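Local coordinates for small ribosomal subunit biogenesis GTPase RsgA (Thermotoga maritima, PDB 1U0L), which probably assists late maturation of the 30S ribosomal subunit as a circularly permuted GTPase that hydrolyses GTP slowly, stimulated by that subunit, at residues Gly13-Phe18 and Leu47-Gly52; Asn75-Pro80 and Pro229-Leu234; Tyr166-Ile171 and Phe219-Tyr224. All blocks are in the same frame, centred on the assembly; numbering follows the deposited sequence.

Contact 1: residues Gly13-Phe18 and Leu47-Gly52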
ATOM      1  N   GLY A  13      -2.827  22.126   5.739  1.00 67.17           N
ATOM      2  CA  GLY A  13      -3.900  21.165   5.558  1.00 61.08           C
ATOM      3  C   GLY A  13      -3.484  19.980   4.704  1.00 56.18           C
ATOM      4  O   GLY A  13      -2.431  20.004   4.063  1.00 55.32           O
ATOM      5  N   ILE A  14      -4.310  18.935   4.708  1.00 49.20           N
ATOM      6  CA  ILE A  14      -4.052  17.735   3.911  1.00 45.18           C
ATOM      7  C   ILE A  14      -5.156  17.640   2.868  1.00 39.67           C
ATOM      8  O   ILE A  14      -6.331  17.743   3.211  1.00 39.06           O
ATOM      9  CB  ILE A  14      -4.102  16.430   4.760  1.00 85.26           C
ATOM     10  CG1 ILE A  14      -3.135  16.515   5.948  1.00 89.37           C
ATOM     11  CG2 ILE A  14      -3.708  15.237   3.901  1.00 85.60           C
ATOM     12  CD1 ILE A  14      -3.617  17.381   7.092  1.00 95.19           C
ATOM     13  N   VAL A  15      -4.794  17.474   1.601  1.00 29.63           N
ATOM     14  CA  VAL A  15      -5.809  17.335   0.560  1.00 26.95           C
ATOM     15  C   VAL A  15      -6.528  15.999   0.754  1.00 27.75           C
ATOM     16  O   VAL A  15      -5.888  14.977   0.992  1.00 27.57           O
ATOM     17  CB  VAL A  15      -5.204  17.303  -0.826  1.00 23.61           C
ATOM     18  CG1 VAL A  15      -6.309  17.028  -1.855  1.00 21.09           C
ATOM     19  CG2 VAL A  15      -4.473  18.608  -1.103  1.00 21.88           C
ATOM     20  N   VAL A  16      -7.848  15.990   0.621  1.00 42.01           N
ATOM     21  CA  VAL A  16      -8.585  14.755   0.828  1.00 41.18           C
ATOM     22  C   VAL A  16      -9.480  14.313  -0.321  1.00 42.41           C
ATOM     23  O   VAL A  16      -9.930  13.165  -0.351  1.00 42.32           O
ATOM     24  CB  VAL A  16      -9.420  14.857   2.078  1.00 29.63           C
ATOM     25  CG1 VAL A  16      -8.512  14.915   3.305  1.00 28.03           C
ATOM     26  CG2 VAL A  16     -10.307  16.080   1.970  1.00 28.88           C
ATOM     27  N   SER A  17      -9.754  15.212  -1.255  1.00 32.96           N
ATOM     28  CA  SER A  17     -10.574  14.847  -2.405  1.00 34.82           C
ATOM     29  C   SER A  17     -10.701  15.999  -3.383  1.00 36.32           C
ATOM     30  O   SER A  17     -10.342  17.131  -3.070  1.00 35.33           O
ATOM     31  CB  SER A  17     -11.972  14.410  -1.962  1.00 36.05           C
ATOM     32  OG  SER A  17     -12.746  15.526  -1.567  1.00 35.75           O
ATOM     33  N   PHE A  18     -11.204  15.693  -4.575  1.00 46.66           N
ATOM     34  CA  PHE A  18     -11.402  16.702  -5.601  1.00 50.33           C
ATOM     35  C   PHE A  18     -12.873  16.775  -6.001  1.00 52.88           C
ATOM     36  O   PHE A  18     -13.390  15.915  -6.705  1.00 52.86           O
ATOM     37  CB  PHE A  18     -10.503  16.397  -6.790  1.00 45.37           C
ATOM     38  CG  PHE A  18      -9.047  16.526  -6.473  1.00 45.40           C
ATOM     39  CD1 PHE A  18      -8.447  15.672  -5.559  1.00 46.09           C
ATOM     40  CD2 PHE A  18      -8.280  17.522  -7.057  1.00 46.77           C
ATOM     41  CE1 PHE A  18      -7.104  15.809  -5.228  1.00 45.88           C
ATOM     42  CE2 PHE A  18      -6.934  17.669  -6.733  1.00 47.20           C
ATOM     43  CZ  PHE A  18      -6.346  16.809  -5.815  1.00 46.86           C
ATOM     44  N   LEU A  47       3.882  22.159 -10.840  1.00 67.61           N
ATOM     45  CA  LEU A  47       3.722  21.535  -9.536  1.00 59.25           C
ATOM     46  C   LEU A  47       2.304  20.990  -9.363  1.00 52.13           C
ATOM     47  O   LEU A  47       1.426  21.686  -8.845  1.00 51.51           O
ATOM     48  CB  LEU A  47       4.046  22.536  -8.420  1.00 95.87           C
ATOM     49  CG  LEU A  47       4.019  21.983  -6.988  1.00 97.26           C
ATOM     50  CD1 LEU A  47       4.786  20.662  -6.916  1.00 97.69           C
ATOM     51  CD2 LEU A  47       4.614  23.010  -6.027  1.00 97.35           C
ATOM     52  N   LYS A  48       2.097  19.744  -9.794  1.00 66.61           N
ATOM     53  CA  LYS A  48       0.794  19.073  -9.715  1.00 58.64           C
ATOM     54  C   LYS A  48       0.391  18.745  -8.281  1.00 52.97           C
ATOM     55  O   LYS A  48       1.249  18.490  -7.437  1.00 53.23           O
ATOM     56  CB  LYS A  48       0.819  17.774 -10.527  1.00 52.73           C
ATOM     57  CG  LYS A  48       1.074  17.945 -12.018  1.00 49.81           C
ATOM     58  CD  LYS A  48      -0.025  18.740 -12.689  1.00 47.34           C
ATOM     59  CE  LYS A  48       0.188  18.792 -14.189  1.00 47.66           C
ATOM     60  NZ  LYS A  48       0.092  17.436 -14.804  1.00 46.01           N
ATOM     61  N   ILE A  49      -0.910  18.739  -8.007  1.00 46.99           N
ATOM     62  CA  ILE A  49      -1.375  18.437  -6.666  1.00 41.49           C
ATOM     63  C   ILE A  49      -2.229  17.176  -6.675  1.00 39.48           C
ATOM     64  O   ILE A  49      -2.957  16.915  -7.636  1.00 41.25           O
ATOM     65  CB  ILE A  49      -2.178  19.609  -6.085  1.00 37.53           C
ATOM     66  CG1 ILE A  49      -2.155  19.543  -4.558  1.00 38.31           C
ATOM     67  CG2 ILE A  49      -3.618  19.562  -6.569  1.00 34.40           C
ATOM     68  CD1 ILE A  49      -2.781  20.755  -3.878  1.00 37.68           C
ATOM     69  N   TYR A  50      -2.146  16.389  -5.608  1.00 31.41           N
ATOM     70  CA  TYR A  50      -2.891  15.138  -5.534  1.00 26.21           C
ATOM     71  C   TYR A  50      -3.545  14.901  -4.177  1.00 24.51           C
ATOM     72  O   TYR A  50      -3.331  15.643  -3.228  1.00 22.12           O
ATOM     73  CB  TYR A  50      -1.950  13.968  -5.847  1.00 29.84           C
ATOM     74  CG  TYR A  50      -1.330  14.024  -7.228  1.00 28.55           C
ATOM     75  CD1 TYR A  50       0.020  14.337  -7.401  1.00 28.58           C
ATOM     76  CD2 TYR A  50      -2.103  13.789  -8.366  1.00 27.72           C
ATOM     77  CE1 TYR A  50       0.582  14.419  -8.680  1.00 29.74           C
ATOM     78  CE2 TYR A  50      -1.558  13.869  -9.642  1.00 28.10           C
ATOM     79  CZ  TYR A  50      -0.218  14.184  -9.801  1.00 30.40           C
ATOM     80  OH  TYR A  50       0.307  14.270 -11.081  1.00 31.06           O
ATOM     81  N   VAL A  51      -4.359  13.855  -4.097  1.00 26.28           N
ATOM     82  CA  VAL A  51      -5.006  13.506  -2.844  1.00 24.21           C
ATOM     83  C   VAL A  51      -3.885  12.993  -1.928  1.00 23.22           C
ATOM     84  O   VAL A  51      -3.030  12.193  -2.341  1.00 20.33           O
ATOM     85  CB  VAL A  51      -6.045  12.384  -3.054  1.00 40.69           C
ATOM     86  CG1 VAL A  51      -6.894  12.217  -1.812  1.00 40.32           C
ATOM     87  CG2 VAL A  51      -6.904  12.687  -4.262  1.00 40.56           C
ATOM     88  N   GLY A  52      -3.884  13.451  -0.686  1.00 29.72           N
ATOM     89  CA  GLY A  52      -2.854  13.010   0.233  1.00 31.91           C
ATOM     90  C   GLY A  52      -1.713  14.005   0.311  1.00 33.02           C
ATOM     91  O   GLY A  52      -0.780  13.836   1.106  1.00 32.61           O
TER

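Contact 2: residues Asn75-Pro80 and Pro229-Leu234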
ATOM      1  N   ASN A  75       6.272  10.327  -1.463  1.00 29.00           N
ATOM      2  CA  ASN A  75       6.013   9.351  -2.520  1.00 24.69           C
ATOM      3  C   ASN A  75       4.683   9.655  -3.212  1.00 23.12           C
ATOM      4  O   ASN A  75       3.939  10.543  -2.807  1.00 20.07           O
ATOM      5  CB  ASN A  75       5.960   7.948  -1.927  1.00 15.06           C
ATOM      6  CG  ASN A  75       4.831   7.789  -0.949  1.00 15.83           C
ATOM      7  OD1 ASN A  75       3.689   8.096  -1.268  1.00 17.57           O
ATOM      8  ND2 ASN A  75       5.130   7.308   0.250  1.00 17.95           N
ATOM      9  N   LEU A  76       4.379   8.889  -4.248  1.00 25.12           N
ATOM     10  CA  LEU A  76       3.147   9.086  -4.991  1.00 25.66           C
ATOM     11  C   LEU A  76       2.691   7.764  -5.591  1.00 26.85           C
ATOM     12  O   LEU A  76       3.286   7.298  -6.559  1.00 26.99           O
ATOM     13  CB  LEU A  76       3.380  10.076  -6.119  1.00 19.05           C
ATOM     14  CG  LEU A  76       2.231  10.963  -6.581  1.00 16.96           C
ATOM     15  CD1 LEU A  76       2.418  11.184  -8.066  1.00 15.49           C
ATOM     16  CD2 LEU A  76       0.880  10.340  -6.308  1.00 16.70           C
ATOM     17  N   LEU A  77       1.659   7.153  -5.009  1.00 30.43           N
ATOM     18  CA  LEU A  77       1.144   5.894  -5.531  1.00 30.64           C
ATOM     19  C   LEU A  77       0.596   6.268  -6.875  1.00 33.41           C
ATOM     20  O   LEU A  77       0.296   7.433  -7.097  1.00 33.31           O
ATOM     21  CB  LEU A  77       0.048   5.333  -4.639  1.00 15.08           C
ATOM     22  CG  LEU A  77       0.648   4.834  -3.335  1.00 13.58           C
ATOM     23  CD1 LEU A  77      -0.440   4.206  -2.471  1.00 11.80           C
ATOM     24  CD2 LEU A  77       1.759   3.841  -3.668  1.00 10.32           C
ATOM     25  N   THR A  78       0.421   5.311  -7.771  1.00 48.46           N
ATOM     26  CA  THR A  78      -0.017   5.721  -9.082  1.00 51.91           C
ATOM     27  C   THR A  78      -1.475   5.665  -9.503  1.00 53.34           C
ATOM     28  O   THR A  78      -2.218   6.533  -9.082  1.00 57.25           O
ATOM     29  CB  THR A  78       0.863   5.083 -10.141  1.00 46.06           C
ATOM     30  OG1 THR A  78       0.697   5.804 -11.362  1.00 48.50           O
ATOM     31  CG2 THR A  78       0.520   3.608 -10.320  1.00 48.00           C
ATOM     32  N   LYS A  79      -1.906   4.700 -10.317  1.00 80.69           N
ATOM     33  CA  LYS A  79      -3.299   4.698 -10.779  1.00 80.40           C
ATOM     34  C   LYS A  79      -4.167   5.494  -9.837  1.00 79.07           C
ATOM     35  O   LYS A  79      -4.458   6.654 -10.128  1.00 83.60           O
ATOM     36  CB  LYS A  79      -3.843   3.296 -10.949  1.00 49.41           C
ATOM     37  CG  LYS A  79      -4.230   3.006 -12.390  1.00 49.97           C
ATOM     38  CD  LYS A  79      -3.068   3.200 -13.361  1.00 47.68           C
ATOM     39  CE  LYS A  79      -3.520   2.819 -14.773  1.00 51.43           C
ATOM     40  NZ  LYS A  79      -2.452   2.801 -15.819  1.00 53.11           N
ATOM     41  N   PRO A  80      -4.638   4.902  -8.725  1.00 38.83           N
ATOM     42  CA  PRO A  80      -5.430   5.863  -7.941  1.00 35.94           C
ATOM     43  C   PRO A  80      -4.345   6.782  -7.377  1.00 35.54           C
ATOM     44  O   PRO A  80      -3.634   6.391  -6.444  1.00 35.69           O
ATOM     45  CB  PRO A  80      -6.046   5.009  -6.844  1.00 21.53           C
ATOM     46  CG  PRO A  80      -6.125   3.644  -7.462  1.00 25.18           C
ATOM     47  CD  PRO A  80      -4.825   3.525  -8.233  1.00 27.05           C
ATOM     48  N   PRO A 229      -8.731   0.981  -3.783  1.00 28.53           N
ATOM     49  CA  PRO A 229      -7.605   0.124  -3.380  1.00 23.17           C
ATOM     50  C   PRO A 229      -6.296   0.416  -4.082  1.00 23.30           C
ATOM     51  O   PRO A 229      -6.276   0.981  -5.184  1.00 20.42           O
ATOM     52  CB  PRO A 229      -8.100  -1.292  -3.686  1.00 15.36           C
ATOM     53  CG  PRO A 229      -9.577  -1.158  -3.743  1.00 17.93           C
ATOM     54  CD  PRO A 229      -9.764   0.169  -4.443  1.00 18.53           C
ATOM     55  N   GLY A 230      -5.215  -0.012  -3.429  1.00 29.07           N
ATOM     56  CA  GLY A 230      -3.870   0.180  -3.927  1.00 30.71           C
ATOM     57  C   GLY A 230      -3.616  -0.192  -5.369  1.00 34.17           C
ATOM     58  O   GLY A 230      -4.404   0.129  -6.269  1.00 38.37           O
ATOM     59  N   PHE A 231      -2.505  -0.883  -5.587  1.00 23.45           N
ATOM     60  CA  PHE A 231      -2.083  -1.280  -6.920  1.00 25.00           C
ATOM     61  C   PHE A 231      -2.907  -2.426  -7.481  1.00 27.98           C
ATOM     62  O   PHE A 231      -2.363  -3.475  -7.832  1.00 25.97           O
ATOM     63  CB  PHE A 231      -0.625  -1.698  -6.886  1.00 37.59           C
ATOM     64  CG  PHE A 231       0.133  -1.171  -5.703  1.00 37.73           C
ATOM     65  CD1 PHE A 231      -0.130  -1.652  -4.429  1.00 37.64           C
ATOM     66  CD2 PHE A 231       1.139  -0.222  -5.871  1.00 36.55           C
ATOM     67  CE1 PHE A 231       0.596  -1.202  -3.336  1.00 38.60           C
ATOM     68  CE2 PHE A 231       1.872   0.234  -4.789  1.00 37.76           C
ATOM     69  CZ  PHE A 231       1.603  -0.257  -3.515  1.00 39.12           C
ATOM     70  N   ALA A 232      -4.215  -2.213  -7.580  1.00 39.35           N
ATOM     71  CA  ALA A 232      -5.123  -3.228  -8.086  1.00 41.37           C
ATOM     72  C   ALA A 232      -4.730  -3.745  -9.455  1.00 43.43           C
ATOM     73  O   ALA A 232      -5.099  -4.860  -9.827  1.00 45.84           O
ATOM     74  CB  ALA A 232      -6.537  -2.689  -8.121  1.00 38.62           C
ATOM     75  N   ASN A 233      -3.981  -2.957 -10.213  1.00 38.72           N
ATOM     76  CA  ASN A 233      -3.584  -3.406 -11.535  1.00 43.26           C
ATOM     77  C   ASN A 233      -2.257  -4.157 -11.525  1.00 45.06           C
ATOM     78  O   ASN A 233      -1.713  -4.466 -12.585  1.00 47.09           O
ATOM     79  CB  ASN A 233      -3.510  -2.231 -12.498  1.00 76.08           C
ATOM     80  CG  ASN A 233      -2.569  -1.168 -12.025  1.00 81.45           C
ATOM     81  OD1 ASN A 233      -1.397  -1.431 -11.768  1.00 84.99           O
ATOM     82  ND2 ASN A 233      -3.076   0.050 -11.903  1.00 83.82           N
ATOM     83  N   LEU A 234      -1.742  -4.453 -10.333  1.00 52.97           N
ATOM     84  CA  LEU A 234      -0.492  -5.198 -10.193  1.00 52.29           C
ATOM     85  C   LEU A 234       0.465  -4.956 -11.363  1.00 53.59           C
ATOM     86  O   LEU A 234       0.872  -5.897 -12.044  1.00 53.73           O
ATOM     87  CB  LEU A 234      -0.806  -6.695 -10.093  1.00 32.56           C
ATOM     88  CG  LEU A 234      -1.558  -7.161  -8.839  1.00 32.85           C
ATOM     89  CD1 LEU A 234      -2.191  -8.519  -9.086  1.00 31.99           C
ATOM     90  CD2 LEU A 234      -0.601  -7.231  -7.642  1.00 32.30           C
TER

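Contact 3: residues Tyr166-Ile171 and Phe219-Tyr224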
ATOM      1  N   TYR A 166      -2.647  -0.557  13.856  1.00 37.97           N
ATOM      2  CA  TYR A 166      -1.672  -0.145  12.844  1.00 36.78           C
ATOM      3  C   TYR A 166      -2.161   1.017  12.014  1.00 39.51           C
ATOM      4  O   TYR A 166      -1.358   1.766  11.463  1.00 42.54           O
ATOM      5  CB  TYR A 166      -1.343  -1.255  11.843  1.00 23.74           C
ATOM      6  CG  TYR A 166      -0.702  -2.480  12.401  1.00 17.29           C
ATOM      7  CD1 TYR A 166      -1.463  -3.459  13.026  1.00 15.97           C
ATOM      8  CD2 TYR A 166       0.672  -2.659  12.326  1.00 15.99           C
ATOM      9  CE1 TYR A 166      -0.864  -4.590  13.568  1.00 15.36           C
ATOM     10  CE2 TYR A 166       1.282  -3.782  12.869  1.00 13.67           C
ATOM     11  CZ  TYR A 166       0.505  -4.739  13.491  1.00 13.91           C
ATOM     12  OH  TYR A 166       1.091  -5.831  14.064  1.00 16.53           O
ATOM     13  N   LEU A 167      -3.474   1.151  11.883  1.00 40.94           N
ATOM     14  CA  LEU A 167      -4.024   2.215  11.066  1.00 42.35           C
ATOM     15  C   LEU A 167      -3.923   3.573  11.732  1.00 42.86           C
ATOM     16  O   LEU A 167      -3.835   4.595  11.052  1.00 44.10           O
ATOM     17  CB  LEU A 167      -5.475   1.895  10.724  1.00 41.13           C
ATOM     18  CG  LEU A 167      -5.653   0.579   9.967  1.00 40.99           C
ATOM     19  CD1 LEU A 167      -7.143   0.318   9.772  1.00 40.48           C
ATOM     20  CD2 LEU A 167      -4.917   0.639   8.630  1.00 38.64           C
ATOM     21  N   LYS A 168      -3.923   3.579  13.061  1.00 34.92           N
ATOM     22  CA  LYS A 168      -3.831   4.813  13.834  1.00 37.84           C
ATOM     23  C   LYS A 168      -2.817   5.796  13.279  1.00 37.58           C
ATOM     24  O   LYS A 168      -1.673   5.429  13.002  1.00 35.40           O
ATOM     25  CB  LYS A 168      -3.449   4.514  15.283  1.00 81.33           C
ATOM     26  CG  LYS A 168      -4.600   4.235  16.215  1.00 85.35           C
ATOM     27  CD  LYS A 168      -4.077   3.878  17.594  1.00 89.05           C
ATOM     28  CE  LYS A 168      -5.197   3.818  18.617  1.00 91.74           C
ATOM     29  NZ  LYS A 168      -6.257   2.849  18.227  1.00 93.77           N
ATOM     30  N   GLY A 169      -3.261   7.044  13.132  1.00 57.19           N
ATOM     31  CA  GLY A 169      -2.414   8.122  12.663  1.00 55.74           C
ATOM     32  C   GLY A 169      -2.033   8.146  11.206  1.00 54.72           C
ATOM     33  O   GLY A 169      -2.219   9.153  10.528  1.00 57.74           O
ATOM     34  N   LYS A 170      -1.505   7.033  10.724  1.00 34.35           N
ATOM     35  CA  LYS A 170      -1.046   6.909   9.343  1.00 31.27           C
ATOM     36  C   LYS A 170      -2.091   7.063   8.240  1.00 29.09           C
ATOM     37  O   LYS A 170      -3.292   7.082   8.499  1.00 29.56           O
ATOM     38  CB  LYS A 170      -0.345   5.563   9.187  1.00 31.66           C
ATOM     39  CG  LYS A 170       0.700   5.325  10.254  1.00 35.55           C
ATOM     40  CD  LYS A 170       1.127   3.882  10.285  1.00 38.71           C
ATOM     41  CE  LYS A 170       2.074   3.614  11.448  1.00 41.09           C
ATOM     42  NZ  LYS A 170       2.305   2.143  11.639  1.00 44.72           N
ATOM     43  N   ILE A 171      -1.606   7.210   7.011  1.00 27.96           N
ATOM     44  CA  ILE A 171      -2.463   7.289   5.835  1.00 27.02           C
ATOM     45  C   ILE A 171      -2.276   5.898   5.231  1.00 27.24           C
ATOM     46  O   ILE A 171      -1.158   5.533   4.860  1.00 26.02           O
ATOM     47  CB  ILE A 171      -1.967   8.350   4.818  1.00 32.15           C
ATOM     48  CG1 ILE A 171      -2.177   9.755   5.387  1.00 31.99           C
ATOM     49  CG2 ILE A 171      -2.712   8.194   3.486  1.00 32.18           C
ATOM     50  CD1 ILE A 171      -1.954  10.862   4.375  1.00 28.76           C
ATOM     51  N   PHE A 219     -10.322   8.114   9.843  1.00 35.99           N
ATOM     52  CA  PHE A 219     -10.693   7.075  10.790  1.00 37.52           C
ATOM     53  C   PHE A 219     -11.136   7.681  12.107  1.00 37.48           C
ATOM     54  O   PHE A 219     -10.636   8.725  12.532  1.00 36.20           O
ATOM     55  CB  PHE A 219      -9.517   6.133  11.063  1.00 46.97           C
ATOM     56  CG  PHE A 219      -9.363   5.041  10.047  1.00 48.07           C
ATOM     57  CD1 PHE A 219      -8.134   4.819   9.428  1.00 48.14           C
ATOM     58  CD2 PHE A 219     -10.439   4.229   9.715  1.00 47.32           C
ATOM     59  CE1 PHE A 219      -7.980   3.806   8.491  1.00 48.91           C
ATOM     60  CE2 PHE A 219     -10.297   3.212   8.778  1.00 48.34           C
ATOM     61  CZ  PHE A 219      -9.066   3.001   8.166  1.00 48.24           C
ATOM     62  N   ASP A 220     -12.074   7.006  12.754  1.00 50.20           N
ATOM     63  CA  ASP A 220     -12.579   7.437  14.043  1.00 49.83           C
ATOM     64  C   ASP A 220     -11.408   7.749  14.955  1.00 48.83           C
ATOM     65  O   ASP A 220     -11.380   8.779  15.624  1.00 48.75           O
ATOM     66  CB  ASP A 220     -13.399   6.315  14.672  1.00 58.91           C
ATOM     67  CG  ASP A 220     -14.857   6.658  14.781  1.00 63.95           C
ATOM     68  OD1 ASP A 220     -15.280   7.631  14.119  1.00 67.14           O
ATOM     69  OD2 ASP A 220     -15.584   5.954  15.520  1.00 68.26           O
ATOM     70  N   PHE A 221     -10.436   6.844  14.952  1.00 35.77           N
ATOM     71  CA  PHE A 221      -9.265   6.931  15.806  1.00 33.17           C
ATOM     72  C   PHE A 221      -8.083   7.711  15.261  1.00 32.95           C
ATOM     73  O   PHE A 221      -6.962   7.554  15.754  1.00 34.21           O
ATOM     74  CB  PHE A 221      -8.818   5.517  16.148  1.00 36.88           C
ATOM     75  CG  PHE A 221      -8.685   4.629  14.944  1.00 39.27           C
ATOM     76  CD1 PHE A 221      -7.591   4.748  14.091  1.00 40.63           C
ATOM     77  CD2 PHE A 221      -9.667   3.700  14.642  1.00 39.47           C
ATOM     78  CE1 PHE A 221      -7.484   3.954  12.955  1.00 41.47           C
ATOM     79  CE2 PHE A 221      -9.568   2.905  13.514  1.00 40.32           C
ATOM     80  CZ  PHE A 221      -8.474   3.031  12.667  1.00 41.27           C
ATOM     81  N   GLY A 222      -8.312   8.546  14.253  1.00 34.65           N
ATOM     82  CA  GLY A 222      -7.219   9.328  13.703  1.00 34.65           C
ATOM     83  C   GLY A 222      -6.396   8.547  12.703  1.00 36.99           C
ATOM     84  O   GLY A 222      -5.891   7.456  12.988  1.00 39.17           O
ATOM     85  N   GLY A 223      -6.248   9.115  11.516  1.00 38.10           N
ATOM     86  CA  GLY A 223      -5.501   8.451  10.468  1.00 36.91           C
ATOM     87  C   GLY A 223      -6.433   8.409   9.279  1.00 37.01           C
ATOM     88  O   GLY A 223      -7.616   8.729   9.416  1.00 36.09           O
ATOM     89  N   TYR A 224      -5.918   8.037   8.116  1.00 42.84           N
ATOM     90  CA  TYR A 224      -6.758   7.964   6.938  1.00 42.77           C
ATOM     91  C   TYR A 224      -6.503   6.713   6.139  1.00 42.21           C
ATOM     92  O   TYR A 224      -5.427   6.111   6.224  1.00 42.44           O
ATOM     93  CB  TYR A 224      -6.506   9.123   5.991  1.00 45.19           C
ATOM     94  CG  TYR A 224      -6.595  10.499   6.574  1.00 50.32           C
ATOM     95  CD1 TYR A 224      -5.520  11.055   7.274  1.00 51.22           C
ATOM     96  CD2 TYR A 224      -7.708  11.302   6.323  1.00 52.18           C
ATOM     97  CE1 TYR A 224      -5.545  12.382   7.693  1.00 52.86           C
ATOM     98  CE2 TYR A 224      -7.742  12.631   6.738  1.00 55.02           C
ATOM     99  CZ  TYR A 224      -6.656  13.164   7.415  1.00 54.35           C
ATOM    100  OH  TYR A 224      -6.668  14.490   7.757  1.00 55.79           O
TER

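Contact 1: residues Gly13-Phe18 and Leu47-Gly52
The Phe18 ring meets Leu47-Gly52 with its edge: Ile49 CG2, the carbonyl carbon of Tyr50 and CA and CG2 of Val51 all lie at the rim, close to the ring plane. Phe18 CE2 comes within 3.8 Å of Ile49 CG2. Phe18 CZ lies equally near the carbonyl carbon of Tyr50, so one aromatic edge follows three successive residues of the loop. CG of Phe18 is anti to the carbonyl carbon (chi1 -66°), which starts the ring off on the side of the loop. Phe18 and Val51 slide past each other in opposite directions, with Val51 CG2 by Phe18 CE1 and Val51 CG1 turned instead to the Val16 carbonyl, 3.5 Å from Val16 O. The other flat side chain, Tyr50, leaves the contact and brings its ring against that of His81, their planes at about 40°.

Val15 is the second apolar partner. Its CG1 is anti to the backbone N (chi1 175°) and lies 3.9 Å from Val51 CA. Val15 CG2 lies 3.9 Å from Ile49 CD1. Branched valine and isoleucine suit these places, since their two arms meet different neighbours; Ile49 also touches Val23, Val55 and Ile67 of the neighbouring strands.

One polar link joins the segments: Gly52 N donates to Val15 O over 3.0 Å. Gly52 has a positive phi, and a side chain would run into the preceding carbonyl oxygen, hence glycine. Just beyond it, Asp53 pairs with Val15 through the backbone, where strand 54-58 begins to run beside strand 11-19 and closes the OB-fold barrel of the N-terminal domain. The chemistry is therefore mostly apolar, with one backbone bond between the segments, next to the Val15-Asp53 pairing.

Contact 2: residues Asn75-Pro80 and Pro229-Leu234
Pro229 meets Pro80 through its backbone: Pro80 CG lies 3.5 Å from Pro229 O, a ring carbon against a carbonyl oxygen, while the ring of Pro229 itself turns away and lies near Lys182 of the P-loop. At Gly230 the contact continues, with Pro80 CD 3.9 Å from Gly230 O. Glycine suits this position, because a CB would be crowded by the ring of Phe231, and its backbone is held to Met174.

Phe231 is the centre of an inverse gamma turn, in which Ala232 N makes a weak hydrogen bond to Gly230 O. The end of its ring comes near Leu77, and the two side chains cross at about a right angle, with Phe231 CE2 3.8 Å from Leu77 CD2. Leu110 and Asn114 also touch this phenylalanine. A type I turn then runs from Phe231 to Leu234, closed by Leu234 N donating to Phe231 O at 2.8 Å.

Within that turn Asn233 has CG between the backbone N and the carbonyl carbon (chi1 57°), and its ND2 lies against the aliphatic carbons of Lys79, nearest CG. Both residues are poorly ordered, so this polar-on-aliphatic approach is loosely defined.

No hydrogen bond crosses between the segments. Gly230 fits the glycine of the DxxG (G3) motif of GTPases, and the turns after it fall where switch II would probably begin.

Contact 3: residues Tyr166-Ile171 and Phe219-Tyr224
Leu167, at the end of helix 160-167, faces two phenylalanines in the turn of the beta hairpin formed by strands 216-218 and 224-226, at one side of the mixed sheet of the P-loop GTPase domain. Leu167 CB lies at the edge of the Phe221 ring, 3.6 Å from Phe221 CE1. The Leu167 and Phe219 side chains cross obliquely, with Leu167 CD1 3.7 Å from Phe219 CZ. The two phenylalanines also overlap in part: Phe221 CZ stands over one face of Phe219, toward the rim, and Phe219 CB over one face of Phe221, again toward the rim. Lys168 crosses the Phe221 ring at about a right angle, Lys168 CG lying 3.7 Å from Phe221 CD1. An alanine at Phe221 would probably leave Lys168 CG without its aromatic neighbour, take one of two aromatic partners from Leu167 CB, and remove the ring from the face of Phe219.

Glycines let the backbones close in. Gly223 has no room for a CB, which would strike the carbonyl oxygens of Leu167 and Lys170, and Gly169 takes a positive phi as the chain leaves the helix. Gly169 N donates to Gly222 O at 2.7 Å.

Beyond them Ile171 and Tyr224 form a parallel bridge, the two side chains on the same sheet face crossing obliquely; Tyr224 OH goes on to bond Glu26. Tyr224 N donates to Lys170 O over 2.8 Å.

In the fold
Contact 1 belongs to the OB-fold domain, contacts 2 and 3 to the GTPase domain, and contact 1 touches both: Tyr50 CE1 lies 3.8 Å from Leu76 CD1 of contact 2, and Val16 CG1 packs 4.2 Å from Tyr224 CE2 of contact 3. Contacts 2 and 3 do not touch, their nearest atoms being about 7 Å apart, although contact 3 is nested in the chain loop that contact 2 closes. The nucleotide is closest to contact 2, where the Pro229 side chain is about 6 Å from GDP; the side chain of Phe219 in contact 3 is about 13 Å from the bound GDP. Contact 1 lies away from the annotated sites.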